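Side-chain contacts in DNA topoisomerase 2-associated protein PAT1 (Saccharomyces cerevisiae, PDB 5LMG), which activates mRNA decapping and represses translation, its C-terminal domain directly contacting the decapping enzyme Dcp2 and the 5'-3' exonuclease Xrn1: residues A79-L84 and K121-Q126; I108-F113 and Q161-K166; L252-R257 and D298-E303; D273-W278 and K342-Q347. The protein carries 2 engineered substitutions. All coordinates share one frame; numbering follows the deposited sequence.

How the contacts relate
The four contacts fall into two pairs within an elongated, mainly helical domain, consistent with its family's place in the TPR clan. Contacts 1 and 2, with centres about 13 Å apart, lie on one side of the chain's centre, contact 1 the farther out; their segments alternate in sequence and they touch through Ile112 and Phe113 of helix 103-114. Contacts 3 and 4, centres about 14 Å apart, lie on the other side, and their segments alternate too; Phe254 packs on Ile277, and one ethanediol binds both. Contact 2 closes before contact 3 opens, their centres about 31 Å apart, consistent with a solenoid packed largely between nearby helices. Contact 3 adjoins the bound Dcp2 peptide.

Contact 1: A79-L84 and K121-Q126; sequences AMWEAL and KLKILQ
Trp81 lies across from Lys123 and Ile124, joining the short helix 78-82 to helix 118-130 by pure side-chain packing within this helical solenoid. The backbones stay well apart, with Trp81 and Lys121 the nearest pair of CA atoms at one end, 10.3 Å from each other, and a large aromatic residue suits a gap of that width. Its indole stands trans to the main-chain nitrogen (chi1 171°), which carries the six-membered ring over to the other helix.

Two kinds of apolar contact follow. The first is with the aliphatic part of a lysine: Lys123 runs at about a right angle to the indole, CB 4.0 Å from Trp81 CH2, while its bend at chi4 turns the ammonium aside toward Asp87, a long and weak ion pair. The second is with branched aliphatics. Ile124 slides past the indole in the opposite direction, CG1 meeting the ring edge near its plane, and Leu116 and Phe113 also pack around this cluster. Replacing Trp81 with an alanine would probably open a gap between the helices and leave Ile124 and the lysine methylenes without their aromatic neighbour. Beside the indole, Leu84 CD1 also touches the isoleucine, 4.3 Å from Ile124 CD1.

Contact 2: I108-F113 and Q161-K166; sequences IMPRIF and QMIILK
Ile163 and Ile164 press against Met109 and Pro110 where two neighbouring helices of the solenoid, 103-114 and 151-174, run side by side. Their axes approach to 9.6 Å at a crossing angle of 24°, with both chains heading the same general way, and the two pairs lie side by side, Met109 with Ile164 and Pro110 with Ile163.

The first bump is the CG2 methyl of Ile163. It fits against the hollow between the side of the proline ring and the base of Met109, lying 3.7 Å from Pro110 CD and 4.4 Å from Met109 CB. The two side chains, proline and isoleucine, stand at about a right angle, and a single methyl meets the CG-CD side of the ring. Proline suits this place because its compact ring offers a rigid apolar wall; having no N-H, it also breaks the local run of helix bonds, and the helix is kinked here.

The second bump is Ile164 CD1. The folded isoleucine chain (chi1 -49°, chi2 -58°) swings this methyl toward Met109, where it rests against the CB-CG part of the chain, which bends at chi2 and chi3 beyond that point. Ile167, one turn on, extends the same apolar seam to Phe113, while Leu165 faces helix 201-216 and Ile108 faces helix 48-70, so each helix is packed on two sides. The Ile164 methyl ends 3.8 Å from Met109 CB and equally 3.8 Å from its CG.

Contact 3: L252-R257 and D298-E303; sequences LIFPPR and DEVRDE. With EDO (1,2-ethanediol), chain H; EDO (1,2-ethanediol), chain F.
A CH-pi contact between Phe254 and Glu303 joins the loop between helices 234-246 and 257-267 to the long helix 290-322. Glu303 CG stands 3.5 Å from the centroid of the Phe254 ring, only 9° off its normal. Because the glutamate chain bends at chi2 (-63°), its carboxylate also lies flat over the phenyl, the two planes 5° apart, and reaches back toward the ring's root: OE1 is 3.6 Å from Phe254 CB.

The carboxylate oxygens of Glu303 also meet polar groups. OE1 accepts from Gln251; OE2 lies 2.8 Å from O1 of an ethanediol, probably from the crystallisation liquor, whose O2 lies 2.8 Å from Pro255 O. Val300 approaches the same phenyl differently, bringing CG1 to its edge, 4.0 Å from Phe254 CE1; a beta-branched apolar residue is well matched to this buried spot. Trp278 adds an edge-to-face ring contact with Phe254.

On another side of the long helix, Arg301 grips Asp298 end-on, NH1 and NH2 both reaching the single oxygen OD1, at 2.8 Å for NH1. The bound Dcp2 peptide comes near this pair, through a packing contact with each and weak polar ones. The contact as a whole sets a loop aromatic on the side of a later helix, interhelical packing consistent with an alpha-helical solenoid of the TPR clan.

Contact 4: D273-W278 and K342-Q347; sequences DEAYIW and KEKLYQ. With EDO (1,2-ethanediol), chain H.
Lys344 and Asp273 form a salt bridge, with NZ donating to OD1 at 2.8 Å. The ammonium comes down on the oxygen from above the carboxylate, 71° out of its plane. The same OD1 accepts a second bond, nearly along its C-O axis, from the backbone N of Ala275 at 3.2 Å and 161°. The two bonds to one oxygen should restrain the rotation of the carboxylate. Lys344 has a second acidic mate in Asp348, one turn further along its own helix.

The backbone bond to Ala275 makes an Asx turn at the start of helix 275-286, where Glu274 holds the N-cap position; the Asp273 carboxylate beside it probably interacts favourably with the helix dipole. Helix 329-355 supplies the lysine, whose chain is extended until its last torsion (chi4 -65°) tips NZ toward the aspartate. A methionine in place of Lys344 would probably leave Asp273 and Asp348 close together without the cation that both bind.

Outward from the charges, the small Ala275 leaves room for the lysine, its CB 4.0 Å from Lys344 NZ. Glu274 turns to the ethanediol beside Pro255, where its OE2 lies 2.7 Å from the diol's O2 and its OE1 3.0 Å from O1.

Contact 1: A79-L84 and K121-Q126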
# COMPACT_ATOMS: atom_id res chain seq x y z
N ALA A 79 21.70 20.44 12.33
CA ALA A 79 22.68 19.90 11.38
C ALA A 79 22.14 18.65 10.67
O ALA A 79 22.31 18.54 9.46
CB ALA A 79 23.99 19.60 12.09
N MET A 80 21.43 17.76 11.41
CA MET A 80 20.83 16.55 10.84
C MET A 80 19.71 16.91 9.85
O MET A 80 19.68 16.36 8.74
CB MET A 80 20.33 15.60 11.94
CG MET A 80 19.79 14.26 11.42
SD MET A 80 18.01 14.29 11.04
CE MET A 80 17.33 14.24 12.69
N TRP A 81 18.78 17.82 10.26
CA TRP A 81 17.68 18.29 9.43
C TRP A 81 18.22 18.89 8.12
O TRP A 81 17.74 18.53 7.05
CB TRP A 81 16.76 19.29 10.18
CG TRP A 81 15.73 19.95 9.29
CD1 TRP A 81 15.75 21.23 8.83
CD2 TRP A 81 14.58 19.33 8.68
NE1 TRP A 81 14.67 21.47 8.01
CE2 TRP A 81 13.94 20.31 7.89
CE3 TRP A 81 14.03 18.03 8.72
CZ2 TRP A 81 12.77 20.05 7.17
CZ3 TRP A 81 12.86 17.78 8.02
CH2 TRP A 81 12.24 18.78 7.25
N GLU A 82 19.24 19.76 8.23
CA GLU A 82 19.88 20.40 7.07
C GLU A 82 20.56 19.39 6.13
O GLU A 82 20.48 19.56 4.91
CB GLU A 82 20.87 21.49 7.52
CG GLU A 82 20.19 22.80 7.87
CD GLU A 82 21.14 23.95 8.15
OE1 GLU A 82 21.77 24.45 7.19
OE2 GLU A 82 21.24 24.37 9.33
N ALA A 83 21.15 18.31 6.69
CA ALA A 83 21.81 17.24 5.92
C ALA A 83 20.82 16.37 5.09
O ALA A 83 21.26 15.60 4.24
CB ALA A 83 22.63 16.36 6.85
N LEU A 84 19.50 16.53 5.32
CA LEU A 84 18.43 15.81 4.61
C LEU A 84 18.00 16.44 3.27
O LEU A 84 17.43 15.74 2.42
CB LEU A 84 17.20 15.59 5.51
CG LEU A 84 17.33 14.67 6.73
CD1 LEU A 84 16.05 14.70 7.54
CD2 LEU A 84 17.62 13.23 6.32
N LYS A 121 8.46 16.40 10.31
CA LYS A 121 7.91 15.10 9.93
C LYS A 121 6.84 15.27 8.83
O LYS A 121 6.79 14.47 7.90
CB LYS A 121 7.30 14.40 11.16
CG LYS A 121 8.30 13.93 12.21
CD LYS A 121 7.56 13.43 13.44
CE LYS A 121 8.49 12.90 14.50
NZ LYS A 121 7.74 12.39 15.67
N LEU A 122 5.98 16.31 8.95
CA LEU A 122 4.93 16.62 7.98
C LEU A 122 5.56 17.04 6.64
O LEU A 122 5.10 16.58 5.60
CB LEU A 122 3.98 17.70 8.54
CG LEU A 122 2.56 17.86 7.95
CD1 LEU A 122 2.47 19.03 7.03
CD2 LEU A 122 2.00 16.58 7.32
N LYS A 123 6.67 17.82 6.68
CA LYS A 123 7.42 18.24 5.48
C LYS A 123 8.00 17.05 4.71
O LYS A 123 8.03 17.07 3.48
CB LYS A 123 8.53 19.23 5.85
CG LYS A 123 8.05 20.68 5.94
CD LYS A 123 9.21 21.60 6.31
CE LYS A 123 8.79 23.05 6.44
NZ LYS A 123 8.51 23.67 5.12
N ILE A 124 8.44 16.01 5.44
CA ILE A 124 8.97 14.76 4.86
C ILE A 124 7.85 14.03 4.11
O ILE A 124 8.04 13.68 2.94
CB ILE A 124 9.69 13.88 5.91
CG1 ILE A 124 11.07 14.51 6.28
CG2 ILE A 124 9.83 12.41 5.42
CD1 ILE A 124 11.87 13.83 7.37
N LEU A 125 6.67 13.85 4.76
CA LEU A 125 5.49 13.20 4.18
C LEU A 125 5.02 13.97 2.93
O LEU A 125 4.76 13.35 1.90
CB LEU A 125 4.34 13.11 5.21
CG LEU A 125 4.42 12.23 6.48
CD1 LEU A 125 3.21 11.33 6.59
CD2 LEU A 125 5.73 11.46 6.64
N GLN A 126 4.96 15.33 3.02
CA GLN A 126 4.59 16.22 1.91
C GLN A 126 5.53 16.00 0.72
O GLN A 126 5.05 15.85 -0.40
CB GLN A 126 4.63 17.70 2.33
CG GLN A 126 3.44 18.13 3.20
CD GLN A 126 3.53 19.57 3.67
OE1 GLN A 126 4.57 20.07 4.10
NE2 GLN A 126 2.39 20.25 3.70

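Contact 2: I108-F113 and Q161-K166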
# COMPACT_ATOMS: atom_id res chain seq x y z
N ILE A 108 17.74 4.22 8.17
CA ILE A 108 17.96 5.30 9.16
C ILE A 108 16.68 6.13 9.47
O ILE A 108 16.66 6.87 10.46
CB ILE A 108 19.16 6.20 8.74
CG1 ILE A 108 19.70 7.09 9.90
CG2 ILE A 108 18.88 7.04 7.50
CD1 ILE A 108 20.88 6.56 10.58
N MET A 109 15.62 6.00 8.63
CA MET A 109 14.37 6.75 8.74
C MET A 109 13.69 6.70 10.13
O MET A 109 13.35 7.78 10.61
CB MET A 109 13.38 6.37 7.64
CG MET A 109 12.62 7.56 7.08
SD MET A 109 13.64 8.99 6.62
CE MET A 109 14.58 8.32 5.34
N PRO A 110 13.51 5.54 10.83
CA PRO A 110 12.89 5.60 12.18
C PRO A 110 13.71 6.40 13.19
O PRO A 110 13.13 7.13 14.00
CB PRO A 110 12.73 4.12 12.58
CG PRO A 110 12.91 3.34 11.32
CD PRO A 110 13.82 4.14 10.45
N ARG A 111 15.05 6.31 13.10
CA ARG A 111 15.99 7.02 13.96
C ARG A 111 15.97 8.52 13.69
O ARG A 111 16.03 9.31 14.65
CB ARG A 111 17.40 6.44 13.81
CG ARG A 111 17.49 5.01 14.34
CD ARG A 111 18.63 4.26 13.69
NE ARG A 111 19.93 4.74 14.14
CZ ARG A 111 21.09 4.41 13.57
NH1 ARG A 111 21.11 3.60 12.52
NH2 ARG A 111 22.22 4.90 14.04
N ILE A 112 15.83 8.93 12.41
CA ILE A 112 15.67 10.32 11.99
C ILE A 112 14.42 10.92 12.69
O ILE A 112 14.50 12.01 13.28
CB ILE A 112 15.57 10.44 10.43
CG1 ILE A 112 16.94 10.20 9.76
CG2 ILE A 112 14.96 11.80 10.01
CD1 ILE A 112 16.91 10.15 8.23
N PHE A 113 13.29 10.17 12.65
CA PHE A 113 12.00 10.57 13.23
C PHE A 113 12.04 10.75 14.74
O PHE A 113 11.28 11.56 15.26
CB PHE A 113 10.88 9.61 12.80
CG PHE A 113 10.21 10.08 11.52
CD1 PHE A 113 10.94 10.23 10.34
CD2 PHE A 113 8.86 10.39 11.50
CE1 PHE A 113 10.33 10.69 9.18
CE2 PHE A 113 8.24 10.84 10.33
CZ PHE A 113 8.98 10.99 9.18
N GLN A 161 8.36 -1.12 2.51
CA GLN A 161 7.04 -1.42 3.05
C GLN A 161 7.05 -1.52 4.58
O GLN A 161 6.24 -0.86 5.24
CB GLN A 161 6.50 -2.72 2.40
CG GLN A 161 5.19 -3.29 3.00
CD GLN A 161 3.94 -2.54 2.58
OE1 GLN A 161 3.79 -2.09 1.44
NE2 GLN A 161 2.99 -2.43 3.51
N MET A 162 7.97 -2.33 5.14
CA MET A 162 8.12 -2.59 6.57
C MET A 162 8.51 -1.34 7.39
O MET A 162 7.93 -1.10 8.44
CB MET A 162 9.13 -3.73 6.77
CG MET A 162 9.28 -4.17 8.20
SD MET A 162 10.73 -5.22 8.46
CE MET A 162 12.03 -4.01 8.48
N ILE A 163 9.50 -0.57 6.91
CA ILE A 163 10.01 0.60 7.63
C ILE A 163 9.20 1.87 7.37
O ILE A 163 8.65 2.42 8.32
CB ILE A 163 11.53 0.78 7.36
CG1 ILE A 163 12.33 -0.36 8.04
CG2 ILE A 163 12.03 2.18 7.81
CD1 ILE A 163 13.85 -0.43 7.74
N ILE A 164 9.17 2.36 6.11
CA ILE A 164 8.53 3.62 5.72
C ILE A 164 7.02 3.67 6.02
O ILE A 164 6.56 4.65 6.63
CB ILE A 164 8.85 3.99 4.24
CG1 ILE A 164 10.38 3.89 3.92
CG2 ILE A 164 8.26 5.36 3.85
CD1 ILE A 164 11.40 4.76 4.77
N LEU A 165 6.25 2.65 5.61
CA LEU A 165 4.81 2.68 5.82
C LEU A 165 4.40 2.64 7.30
O LEU A 165 3.47 3.34 7.66
CB LEU A 165 4.09 1.62 4.99
CG LEU A 165 3.52 2.13 3.64
CD1 LEU A 165 4.60 2.72 2.72
CD2 LEU A 165 2.79 1.04 2.95
N LYS A 166 5.15 1.90 8.15
CA LYS A 166 4.93 1.83 9.60
C LYS A 166 5.11 3.24 10.24
O LYS A 166 4.35 3.60 11.13
CB LYS A 166 5.93 0.83 10.23
CG LYS A 166 5.58 0.33 11.63
CD LYS A 166 6.80 -0.30 12.32
CE LYS A 166 7.18 -1.66 11.79
NZ LYS A 166 8.61 -1.97 12.06

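Contact 3: L252-R257 and D298-E303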
# COMPACT_ATOMS: atom_id res chain seq x y z
N LEU A 252 -7.16 -2.14 -13.07
CA LEU A 252 -5.69 -2.08 -13.24
C LEU A 252 -4.90 -2.25 -11.92
O LEU A 252 -3.68 -2.42 -11.96
CB LEU A 252 -5.27 -0.80 -13.98
CG LEU A 252 -5.87 -0.56 -15.38
CD1 LEU A 252 -5.32 0.73 -15.97
CD2 LEU A 252 -5.60 -1.74 -16.34
N ILE A 253 -5.59 -2.23 -10.77
CA ILE A 253 -4.96 -2.47 -9.47
C ILE A 253 -4.59 -3.97 -9.31
O ILE A 253 -3.73 -4.29 -8.50
CB ILE A 253 -5.80 -1.91 -8.29
CG1 ILE A 253 -7.05 -2.79 -7.99
CG2 ILE A 253 -6.17 -0.42 -8.49
CD1 ILE A 253 -7.88 -2.34 -6.79
N PHE A 254 -5.23 -4.87 -10.10
CA PHE A 254 -4.96 -6.32 -10.10
C PHE A 254 -3.87 -6.59 -11.16
O PHE A 254 -4.13 -6.37 -12.34
CB PHE A 254 -6.25 -7.13 -10.39
CG PHE A 254 -7.29 -7.08 -9.31
CD1 PHE A 254 -8.22 -6.04 -9.26
CD2 PHE A 254 -7.36 -8.07 -8.33
CE1 PHE A 254 -9.19 -5.99 -8.24
CE2 PHE A 254 -8.34 -8.03 -7.33
CZ PHE A 254 -9.26 -6.99 -7.30
N PRO A 255 -2.64 -7.00 -10.75
CA PRO A 255 -1.56 -7.20 -11.75
C PRO A 255 -1.81 -8.37 -12.71
O PRO A 255 -2.57 -9.28 -12.35
CB PRO A 255 -0.31 -7.45 -10.89
CG PRO A 255 -0.67 -6.99 -9.52
CD PRO A 255 -2.15 -7.26 -9.39
N PRO A 256 -1.18 -8.37 -13.91
CA PRO A 256 -1.35 -9.51 -14.83
C PRO A 256 -0.81 -10.81 -14.23
O PRO A 256 0.03 -10.79 -13.33
CB PRO A 256 -0.55 -9.12 -16.08
CG PRO A 256 -0.20 -7.68 -15.91
CD PRO A 256 -0.21 -7.40 -14.46
N ARG A 257 -1.32 -11.92 -14.73
CA ARG A 257 -0.97 -13.25 -14.28
C ARG A 257 0.51 -13.59 -14.48
O ARG A 257 1.09 -14.29 -13.66
CB ARG A 257 -1.85 -14.25 -15.01
CG ARG A 257 -2.48 -15.29 -14.11
CD ARG A 257 -1.61 -16.51 -13.95
NE ARG A 257 -0.92 -16.86 -15.20
CZ ARG A 257 -0.29 -18.01 -15.41
NH1 ARG A 257 0.32 -18.24 -16.56
NH2 ARG A 257 -0.23 -18.93 -14.45
N ASP A 298 -19.00 -2.89 -10.19
CA ASP A 298 -19.05 -3.15 -11.62
C ASP A 298 -17.63 -3.38 -12.19
O ASP A 298 -17.41 -4.32 -12.94
CB ASP A 298 -19.76 -2.00 -12.36
CG ASP A 298 -19.85 -2.26 -13.84
OD1 ASP A 298 -20.46 -3.27 -14.22
OD2 ASP A 298 -19.20 -1.52 -14.60
N GLU A 299 -16.68 -2.51 -11.81
CA GLU A 299 -15.31 -2.54 -12.33
C GLU A 299 -14.51 -3.76 -11.88
O GLU A 299 -13.64 -4.21 -12.63
CB GLU A 299 -14.57 -1.22 -12.04
CG GLU A 299 -15.03 -0.09 -12.95
CD GLU A 299 -14.13 1.14 -13.04
OE1 GLU A 299 -12.89 0.99 -13.17
OE2 GLU A 299 -14.68 2.26 -13.05
N VAL A 300 -14.83 -4.33 -10.70
CA VAL A 300 -14.09 -5.47 -10.15
C VAL A 300 -14.92 -6.75 -10.11
O VAL A 300 -14.44 -7.74 -9.56
CB VAL A 300 -13.45 -5.16 -8.75
CG1 VAL A 300 -12.55 -3.93 -8.82
CG2 VAL A 300 -14.49 -5.04 -7.64
N ARG A 301 -16.15 -6.75 -10.69
CA ARG A 301 -17.04 -7.91 -10.74
C ARG A 301 -16.34 -9.19 -11.20
O ARG A 301 -16.51 -10.23 -10.57
CB ARG A 301 -18.29 -7.63 -11.60
CG ARG A 301 -19.22 -8.84 -11.79
CD ARG A 301 -20.51 -8.55 -12.54
NE ARG A 301 -20.24 -7.92 -13.83
CZ ARG A 301 -20.42 -6.62 -14.08
NH1 ARG A 301 -20.95 -5.83 -13.16
NH2 ARG A 301 -20.08 -6.12 -15.26
N ASP A 302 -15.55 -9.10 -12.29
CA ASP A 302 -14.81 -10.26 -12.81
C ASP A 302 -13.73 -10.76 -11.82
O ASP A 302 -13.48 -11.96 -11.73
CB ASP A 302 -14.25 -9.98 -14.21
CG ASP A 302 -15.30 -9.70 -15.28
OD1 ASP A 302 -16.44 -10.24 -15.16
OD2 ASP A 302 -15.00 -8.93 -16.23
N GLU A 303 -13.16 -9.84 -11.02
CA GLU A 303 -12.17 -10.17 -10.00
C GLU A 303 -12.82 -10.84 -8.79
O GLU A 303 -12.24 -11.77 -8.23
CB GLU A 303 -11.34 -8.95 -9.60
CG GLU A 303 -10.40 -8.46 -10.70
CD GLU A 303 -9.28 -9.38 -11.18
OE1 GLU A 303 -8.71 -9.07 -12.26
OE2 GLU A 303 -8.97 -10.38 -10.51
C1 EDO H . -5.91 -11.93 -10.73
O1 EDO H . -6.67 -11.66 -9.56
C2 EDO H . -5.23 -10.63 -11.22
O2 EDO H . -4.20 -10.20 -10.32
C1 EDO F . -15.77 -13.71 -16.75
O1 EDO F . -16.29 -13.07 -15.59
C2 EDO F . -14.31 -13.28 -17.00
O2 EDO F . -14.31 -11.95 -17.49

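Contact 4: D273-W278 and K342-Q347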
# COMPACT_ATOMS: atom_id res chain seq x y z
N ASP A 273 -0.47 -13.23 -2.82
CA ASP A 273 -1.16 -12.52 -1.74
C ASP A 273 -1.75 -11.21 -2.30
O ASP A 273 -1.00 -10.30 -2.66
CB ASP A 273 -0.23 -12.25 -0.55
CG ASP A 273 -0.92 -11.83 0.75
OD1 ASP A 273 -2.09 -11.39 0.69
OD2 ASP A 273 -0.27 -11.91 1.81
N GLU A 274 -3.09 -11.16 -2.41
CA GLU A 274 -3.78 -9.98 -2.93
C GLU A 274 -4.66 -9.29 -1.87
O GLU A 274 -5.51 -8.46 -2.22
CB GLU A 274 -4.55 -10.31 -4.22
CG GLU A 274 -3.62 -10.60 -5.38
CD GLU A 274 -4.17 -10.55 -6.80
OE1 GLU A 274 -5.37 -10.85 -6.99
OE2 GLU A 274 -3.38 -10.26 -7.73
N ALA A 275 -4.40 -9.60 -0.56
CA ALA A 275 -5.10 -9.02 0.59
C ALA A 275 -5.06 -7.49 0.60
O ALA A 275 -6.09 -6.86 0.86
CB ALA A 275 -4.55 -9.57 1.90
N TYR A 276 -3.89 -6.90 0.25
CA TYR A 276 -3.70 -5.44 0.16
C TYR A 276 -4.61 -4.80 -0.94
O TYR A 276 -4.93 -3.62 -0.83
CB TYR A 276 -2.21 -5.10 -0.10
CG TYR A 276 -1.73 -5.39 -1.50
CD1 TYR A 276 -1.46 -6.69 -1.91
CD2 TYR A 276 -1.54 -4.36 -2.43
CE1 TYR A 276 -1.04 -6.98 -3.21
CE2 TYR A 276 -1.13 -4.63 -3.73
CZ TYR A 276 -0.86 -5.94 -4.11
OH TYR A 276 -0.45 -6.24 -5.38
N ILE A 277 -4.98 -5.56 -1.99
CA ILE A 277 -5.85 -5.06 -3.07
C ILE A 277 -7.27 -4.94 -2.52
O ILE A 277 -7.92 -3.90 -2.71
CB ILE A 277 -5.79 -5.91 -4.37
CG1 ILE A 277 -4.36 -5.95 -4.95
CG2 ILE A 277 -6.79 -5.37 -5.41
CD1 ILE A 277 -4.11 -6.95 -6.10
N TRP A 278 -7.76 -6.01 -1.86
CA TRP A 278 -9.11 -6.03 -1.27
C TRP A 278 -9.21 -5.05 -0.10
O TRP A 278 -10.29 -4.51 0.11
CB TRP A 278 -9.54 -7.46 -0.88
CG TRP A 278 -9.61 -8.39 -2.05
CD1 TRP A 278 -8.69 -9.35 -2.38
CD2 TRP A 278 -10.57 -8.37 -3.12
NE1 TRP A 278 -9.05 -9.95 -3.57
CE2 TRP A 278 -10.18 -9.35 -4.06
CE3 TRP A 278 -11.73 -7.61 -3.38
CZ2 TRP A 278 -10.93 -9.62 -5.22
CZ3 TRP A 278 -12.45 -7.85 -4.54
CH2 TRP A 278 -12.05 -8.84 -5.45
N LYS A 342 -8.04 -21.33 1.54
CA LYS A 342 -9.48 -21.20 1.27
C LYS A 342 -10.09 -20.10 2.17
O LYS A 342 -10.74 -19.18 1.66
CB LYS A 342 -10.21 -22.54 1.47
CG LYS A 342 -11.72 -22.49 1.20
CD LYS A 342 -12.43 -23.69 1.81
CE LYS A 342 -12.56 -23.58 3.31
NZ LYS A 342 -13.39 -24.67 3.88
N GLU A 343 -9.84 -20.18 3.49
CA GLU A 343 -10.34 -19.22 4.48
C GLU A 343 -9.77 -17.83 4.26
O GLU A 343 -10.48 -16.84 4.48
CB GLU A 343 -10.08 -19.72 5.91
CG GLU A 343 -10.97 -20.90 6.28
CD GLU A 343 -10.75 -21.53 7.64
OE1 GLU A 343 -9.71 -21.26 8.29
OE2 GLU A 343 -11.62 -22.34 8.05
N LYS A 344 -8.51 -17.75 3.78
CA LYS A 344 -7.84 -16.49 3.49
C LYS A 344 -8.61 -15.73 2.39
O LYS A 344 -8.90 -14.55 2.58
CB LYS A 344 -6.37 -16.73 3.08
CG LYS A 344 -5.61 -15.42 2.86
CD LYS A 344 -4.13 -15.63 2.54
CE LYS A 344 -3.38 -14.32 2.45
NZ LYS A 344 -3.82 -13.48 1.31
N LEU A 345 -8.95 -16.43 1.27
CA LEU A 345 -9.71 -15.86 0.15
C LEU A 345 -11.10 -15.38 0.59
O LEU A 345 -11.49 -14.29 0.21
CB LEU A 345 -9.82 -16.86 -1.04
CG LEU A 345 -8.50 -17.24 -1.75
CD1 LEU A 345 -8.73 -18.36 -2.78
CD2 LEU A 345 -7.82 -16.01 -2.40
N TYR A 346 -11.80 -16.17 1.44
CA TYR A 346 -13.11 -15.82 2.01
C TYR A 346 -13.02 -14.50 2.79
O TYR A 346 -13.82 -13.59 2.54
CB TYR A 346 -13.59 -16.91 2.99
CG TYR A 346 -14.09 -18.22 2.40
CD1 TYR A 346 -14.36 -18.33 1.04
CD2 TYR A 346 -14.31 -19.33 3.20
CE1 TYR A 346 -14.85 -19.52 0.49
CE2 TYR A 346 -14.81 -20.52 2.67
CZ TYR A 346 -15.07 -20.61 1.31
OH TYR A 346 -15.53 -21.80 0.79
N GLN A 347 -12.03 -14.41 3.71
CA GLN A 347 -11.79 -13.27 4.59
C GLN A 347 -11.39 -12.00 3.84
O GLN A 347 -11.92 -10.93 4.16
CB GLN A 347 -10.76 -13.60 5.68
CG GLN A 347 -11.25 -14.59 6.74
CD GLN A 347 -10.11 -15.34 7.41
OE1 GLN A 347 -8.95 -14.91 7.43
NE2 GLN A 347 -10.43 -16.51 7.96
C1 EDO H . -5.91 -11.93 -10.73
O1 EDO H . -6.67 -11.66 -9.56
C2 EDO H . -5.23 -10.63 -11.22
O2 EDO H . -4.20 -10.20 -10.32